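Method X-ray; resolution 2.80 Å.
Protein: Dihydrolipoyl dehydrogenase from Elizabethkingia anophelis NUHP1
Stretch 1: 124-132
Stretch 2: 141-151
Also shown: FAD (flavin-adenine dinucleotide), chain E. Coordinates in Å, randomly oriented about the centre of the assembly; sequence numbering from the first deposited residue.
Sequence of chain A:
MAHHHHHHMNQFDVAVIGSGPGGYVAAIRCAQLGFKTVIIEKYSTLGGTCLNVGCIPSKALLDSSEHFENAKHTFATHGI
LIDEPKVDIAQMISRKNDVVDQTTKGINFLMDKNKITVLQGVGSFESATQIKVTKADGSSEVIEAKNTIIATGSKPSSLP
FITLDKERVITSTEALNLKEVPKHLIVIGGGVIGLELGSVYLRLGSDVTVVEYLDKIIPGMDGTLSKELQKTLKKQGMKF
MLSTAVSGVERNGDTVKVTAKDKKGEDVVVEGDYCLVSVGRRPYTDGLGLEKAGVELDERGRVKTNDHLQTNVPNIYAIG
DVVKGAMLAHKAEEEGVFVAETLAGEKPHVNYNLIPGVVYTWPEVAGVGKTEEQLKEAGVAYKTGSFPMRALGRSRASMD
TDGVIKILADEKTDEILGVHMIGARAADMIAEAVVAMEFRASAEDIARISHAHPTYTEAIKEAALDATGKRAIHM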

# COMPACT_ATOMS: atom_id res chain seq x y z
N SER A 124 -16.19 -37.12 -9.35
CA SER A 124 -17.44 -37.46 -8.69
C SER A 124 -17.19 -38.60 -7.72
O SER A 124 -16.38 -39.49 -7.99
CB SER A 124 -18.55 -37.84 -9.70
OG SER A 124 -18.13 -38.87 -10.59
N PHE A 125 -17.89 -38.56 -6.59
CA PHE A 125 -17.74 -39.59 -5.57
C PHE A 125 -18.43 -40.87 -6.01
O PHE A 125 -19.58 -40.85 -6.48
CB PHE A 125 -18.35 -39.12 -4.24
CG PHE A 125 -17.50 -38.15 -3.48
CD1 PHE A 125 -17.87 -36.82 -3.39
CD2 PHE A 125 -16.35 -38.57 -2.84
CE1 PHE A 125 -17.10 -35.92 -2.69
CE2 PHE A 125 -15.57 -37.68 -2.13
CZ PHE A 125 -15.94 -36.35 -2.05
N GLU A 126 -17.73 -41.99 -5.88
CA GLU A 126 -18.34 -43.32 -5.94
C GLU A 126 -18.64 -43.87 -4.56
O GLU A 126 -19.59 -44.65 -4.40
CB GLU A 126 -17.44 -44.30 -6.70
CG GLU A 126 -17.28 -43.98 -8.18
CD GLU A 126 -18.52 -44.32 -8.99
OE1 GLU A 126 -19.27 -45.23 -8.57
OE2 GLU A 126 -18.75 -43.68 -10.03
N SER A 127 -17.84 -43.50 -3.57
CA SER A 127 -18.08 -43.82 -2.17
C SER A 127 -17.38 -42.75 -1.33
O SER A 127 -16.96 -41.71 -1.84
CB SER A 127 -17.59 -45.23 -1.85
OG SER A 127 -16.19 -45.25 -1.69
N ALA A 128 -17.25 -43.02 -0.03
CA ALA A 128 -16.52 -42.07 0.81
C ALA A 128 -15.03 -42.13 0.57
O ALA A 128 -14.29 -41.32 1.14
CB ALA A 128 -16.81 -42.34 2.29
N THR A 129 -14.59 -43.06 -0.27
CA THR A 129 -13.18 -43.32 -0.47
C THR A 129 -12.78 -43.48 -1.93
O THR A 129 -11.59 -43.35 -2.24
CB THR A 129 -12.83 -44.56 0.38
OG1 THR A 129 -12.31 -44.12 1.65
CG2 THR A 129 -11.87 -45.54 -0.30
N GLN A 130 -13.74 -43.65 -2.84
CA GLN A 130 -13.47 -43.78 -4.27
C GLN A 130 -14.02 -42.57 -5.00
O GLN A 130 -15.12 -42.08 -4.69
CB GLN A 130 -14.09 -45.06 -4.83
CG GLN A 130 -13.24 -46.29 -4.56
CD GLN A 130 -14.06 -47.49 -4.14
OE1 GLN A 130 -15.02 -47.38 -3.37
NE2 GLN A 130 -13.67 -48.65 -4.63
N ILE A 131 -13.26 -42.08 -5.98
CA ILE A 131 -13.62 -40.91 -6.77
C ILE A 131 -13.42 -41.25 -8.24
O ILE A 131 -12.34 -41.70 -8.64
CB ILE A 131 -12.76 -39.68 -6.38
CG1 ILE A 131 -12.99 -39.30 -4.92
CG2 ILE A 131 -13.09 -38.50 -7.29
CD1 ILE A 131 -11.82 -38.53 -4.29
N LYS A 132 -14.46 -41.04 -9.05
CA LYS A 132 -14.38 -41.23 -10.49
C LYS A 132 -13.93 -39.93 -11.14
O LYS A 132 -14.46 -38.86 -10.83
CB LYS A 132 -15.72 -41.67 -11.07
CG LYS A 132 -15.71 -41.90 -12.58
CD LYS A 132 -17.09 -41.72 -13.21
CE LYS A 132 -17.95 -42.97 -13.09
NZ LYS A 132 -19.37 -42.70 -13.49
PA FAD E . -13.10 -21.78 -7.12
O1A FAD E . -12.06 -20.74 -7.37
O2A FAD E . -14.48 -21.15 -7.34
O5B FAD E . -12.95 -22.93 -8.21
C5B FAD E . -13.06 -24.29 -7.77
C4B FAD E . -12.69 -25.19 -8.92
O4B FAD E . -13.35 -26.46 -8.77
C3B FAD E . -13.05 -24.67 -10.32
O3B FAD E . -11.86 -24.47 -11.06
C2B FAD E . -13.88 -25.82 -10.94
O2B FAD E . -13.56 -26.04 -12.31
C1B FAD E . -13.49 -27.00 -10.06
N9A FAD E . -14.49 -28.06 -9.98
C8A FAD E . -15.80 -27.93 -9.58
N7A FAD E . -16.46 -29.06 -9.54
C5A FAD E . -15.52 -30.01 -9.94
C6A FAD E . -15.59 -31.40 -10.10
N6A FAD E . -16.68 -32.13 -9.83
N1A FAD E . -14.48 -32.04 -10.54
C2A FAD E . -13.38 -31.32 -10.78
N3A FAD E . -13.19 -30.00 -10.65
C4A FAD E . -14.31 -29.40 -10.22
N1 FAD E . -12.20 -12.93 -4.38
C2 FAD E . -11.27 -12.21 -3.71
O2 FAD E . -10.84 -12.58 -2.62
N3 FAD E . -10.77 -11.04 -4.26
C4 FAD E . -11.13 -10.51 -5.48
O4 FAD E . -10.61 -9.46 -5.88
C4X FAD E . -12.11 -11.28 -6.19
N5 FAD E . -12.49 -10.86 -7.37
C5X FAD E . -13.39 -11.65 -8.07
C6 FAD E . -13.76 -11.25 -9.35
C7 FAD E . -14.61 -12.04 -10.12
C7M FAD E . -14.97 -11.58 -11.52
C8 FAD E . -15.11 -13.24 -9.60
C8M FAD E . -15.99 -14.14 -10.43
C9 FAD E . -14.77 -13.63 -8.31
C9A FAD E . -13.91 -12.85 -7.54
N10 FAD E . -13.49 -13.24 -6.26
C10 FAD E . -12.59 -12.48 -5.56
C1' FAD E . -13.98 -14.49 -5.66
C2' FAD E . -12.99 -15.63 -5.82
O2' FAD E . -12.90 -16.05 -7.18
C3' FAD E . -13.36 -16.82 -4.92
O3' FAD E . -13.71 -16.34 -3.63
C4' FAD E . -12.22 -17.83 -4.79
O4' FAD E . -11.81 -18.21 -6.11
C5' FAD E . -12.60 -19.05 -3.97
O5' FAD E . -12.21 -20.18 -4.77
P FAD E . -12.30 -21.74 -4.29
O1P FAD E . -11.00 -22.42 -4.11
O2P FAD E . -13.22 -21.96 -3.11
O3P FAD E . -13.05 -22.27 -5.60
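Stretch 2 (141-151) EVIEAKNTIIA

Stretch 2 enters in extended conformation, and from Glu-141 its strand runs antiparallel to the strand of Gln-130 to Lys-132. The N-to-C directions of the two strands differ by 151°, with a signed crossing angle of the same value, and their axes approach to 4.7 Å, the spacing of neighbours in one sheet. The register follows from the CA–CA distances: Gln-130 CA to Glu-144 CA is 4.8 Å, Ile-131 CA to Ile-143 CA 5.4 Å, and Lys-132 CA to Val-142 CA 4.4 Å. The wider middle pair is the hydrogen-bonded one. Ile-131 N donates to Ile-143 O at 3.0 Å (163° at the hydrogen), and Ile-143 N returns a bond to Ile-131 O at 2.9 Å (171°). One more bond, Ala-145 N to Thr-129 O at 2.9 Å (166°), extends the ladder beyond Gln-130. The flanking pairs have no backbone hydrogen bond of their own; their CA atoms lie against carbonyl oxygens of adjacent residues on the other strand in CA-H...O contacts, including Gln-130 CA to Ile-143 O at 3.3 Å and Val-142 CA to Ile-131 O at 3.4 Å.

At Lys-146 and Asn-147 the chain turns a corner. The phi/psi of Lys-146, -61/-44, interrupts the extended values before it, and extended geometry resumes through Thr-148 to Ile-150. This second strand belongs to a different sheet or face, and it meets stretch 1 through side chains.

Alternation along the paired strands sends Gln-130, Lys-132, Val-142 and Glu-144 to one face and Ile-131 and Ile-143 to the other. On the first, Gln-130 CB lies 4.0 Å from Val-142 CG1. The end of Glu-144 comes nearer to stretch 1, placing its OE2 3.5 Å from Thr-129 CG2. Lys-132 keeps its CB 4.3 Å from Val-142 CG2, but its end leads away; its NZ makes a long salt bridge of 3.6 Å to Glu-126 OE2 within stretch 1.

The other face is apolar and buried. Ile-131, which has the largest area covered by the opposing stretch in this contact, sets its CB 4.1 Å from Ile-143 CG1 and reaches with CD1 to 4.4 Å from Ala-145 CB and 3.7 Å from Thr-148 OG1. Thr-148 thus carries the packing past the corner, and its CG2 lies 3.7 Å from Phe-125 CZ, oblique to the ring. Ile-150 CD1 meets the edge of that ring, 4.0 Å from Phe-125 CE1. At the end of stretch 2, Ala-151 O approaches C5B of the FAD to 3.2 Å.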

# COMPACT_ATOMS: atom_id res chain seq x y z
N GLU A 141 -11.67 -42.98 -14.96
CA GLU A 141 -10.76 -43.75 -14.12
C GLU A 141 -11.19 -43.52 -12.68
O GLU A 141 -11.67 -42.44 -12.34
CB GLU A 141 -9.30 -43.30 -14.36
CG GLU A 141 -8.26 -43.84 -13.39
CD GLU A 141 -7.04 -42.92 -13.26
OE1 GLU A 141 -7.08 -41.78 -13.78
OE2 GLU A 141 -6.03 -43.34 -12.64
N VAL A 142 -11.07 -44.55 -11.85
CA VAL A 142 -11.44 -44.47 -10.44
C VAL A 142 -10.16 -44.50 -9.60
O VAL A 142 -9.27 -45.32 -9.84
CB VAL A 142 -12.40 -45.60 -10.03
CG1 VAL A 142 -12.67 -45.54 -8.53
CG2 VAL A 142 -13.69 -45.48 -10.80
N ILE A 143 -10.06 -43.57 -8.65
CA ILE A 143 -8.93 -43.49 -7.74
C ILE A 143 -9.42 -43.70 -6.31
O ILE A 143 -10.61 -43.56 -6.00
CB ILE A 143 -8.16 -42.16 -7.85
CG1 ILE A 143 -9.03 -40.99 -7.39
CG2 ILE A 143 -7.67 -41.94 -9.26
CD1 ILE A 143 -8.24 -39.82 -6.85
N GLU A 144 -8.49 -44.07 -5.44
CA GLU A 144 -8.75 -44.27 -4.02
C GLU A 144 -8.04 -43.20 -3.21
O GLU A 144 -6.88 -42.88 -3.47
CB GLU A 144 -8.27 -45.66 -3.58
CG GLU A 144 -9.04 -46.28 -2.41
CD GLU A 144 -9.40 -47.74 -2.65
OE1 GLU A 144 -8.80 -48.36 -3.55
OE2 GLU A 144 -10.28 -48.26 -1.93
N ALA A 145 -8.75 -42.62 -2.23
CA ALA A 145 -8.18 -41.59 -1.36
C ALA A 145 -8.67 -41.77 0.06
O ALA A 145 -9.88 -41.86 0.30
CB ALA A 145 -8.53 -40.19 -1.86
N LYS A 146 -7.73 -41.83 1.02
CA LYS A 146 -8.10 -41.94 2.43
C LYS A 146 -8.92 -40.74 2.88
O LYS A 146 -9.94 -40.90 3.57
CB LYS A 146 -6.85 -42.10 3.29
N ASN A 147 -8.51 -39.53 2.49
CA ASN A 147 -9.18 -38.29 2.83
C ASN A 147 -9.44 -37.50 1.56
O ASN A 147 -8.68 -37.59 0.60
CB ASN A 147 -8.35 -37.42 3.80
CG ASN A 147 -8.14 -38.07 5.15
OD1 ASN A 147 -7.03 -38.46 5.49
ND2 ASN A 147 -9.21 -38.17 5.93
N THR A 148 -10.49 -36.68 1.59
CA THR A 148 -10.87 -35.86 0.44
C THR A 148 -11.23 -34.46 0.91
O THR A 148 -11.96 -34.30 1.89
CB THR A 148 -12.08 -36.45 -0.32
OG1 THR A 148 -11.83 -37.83 -0.61
CG2 THR A 148 -12.31 -35.69 -1.61
N ILE A 149 -10.73 -33.46 0.20
CA ILE A 149 -11.04 -32.06 0.47
C ILE A 149 -11.85 -31.53 -0.70
O ILE A 149 -11.33 -31.39 -1.81
CB ILE A 149 -9.77 -31.23 0.68
CG1 ILE A 149 -8.91 -31.84 1.79
CG2 ILE A 149 -10.13 -29.80 1.04
CD1 ILE A 149 -7.55 -31.19 1.91
N ILE A 150 -13.11 -31.20 -0.44
CA ILE A 150 -13.99 -30.63 -1.45
C ILE A 150 -13.68 -29.15 -1.60
O ILE A 150 -13.78 -28.38 -0.63
CB ILE A 150 -15.47 -30.84 -1.08
CG1 ILE A 150 -15.81 -32.32 -0.99
CG2 ILE A 150 -16.36 -30.14 -2.08
CD1 ILE A 150 -17.25 -32.56 -0.57
N ALA A 151 -13.32 -28.73 -2.80
CA ALA A 151 -12.99 -27.33 -3.05
C ALA A 151 -13.55 -26.90 -4.40
O ALA A 151 -12.87 -26.24 -5.19
CB ALA A 151 -11.48 -27.12 -2.98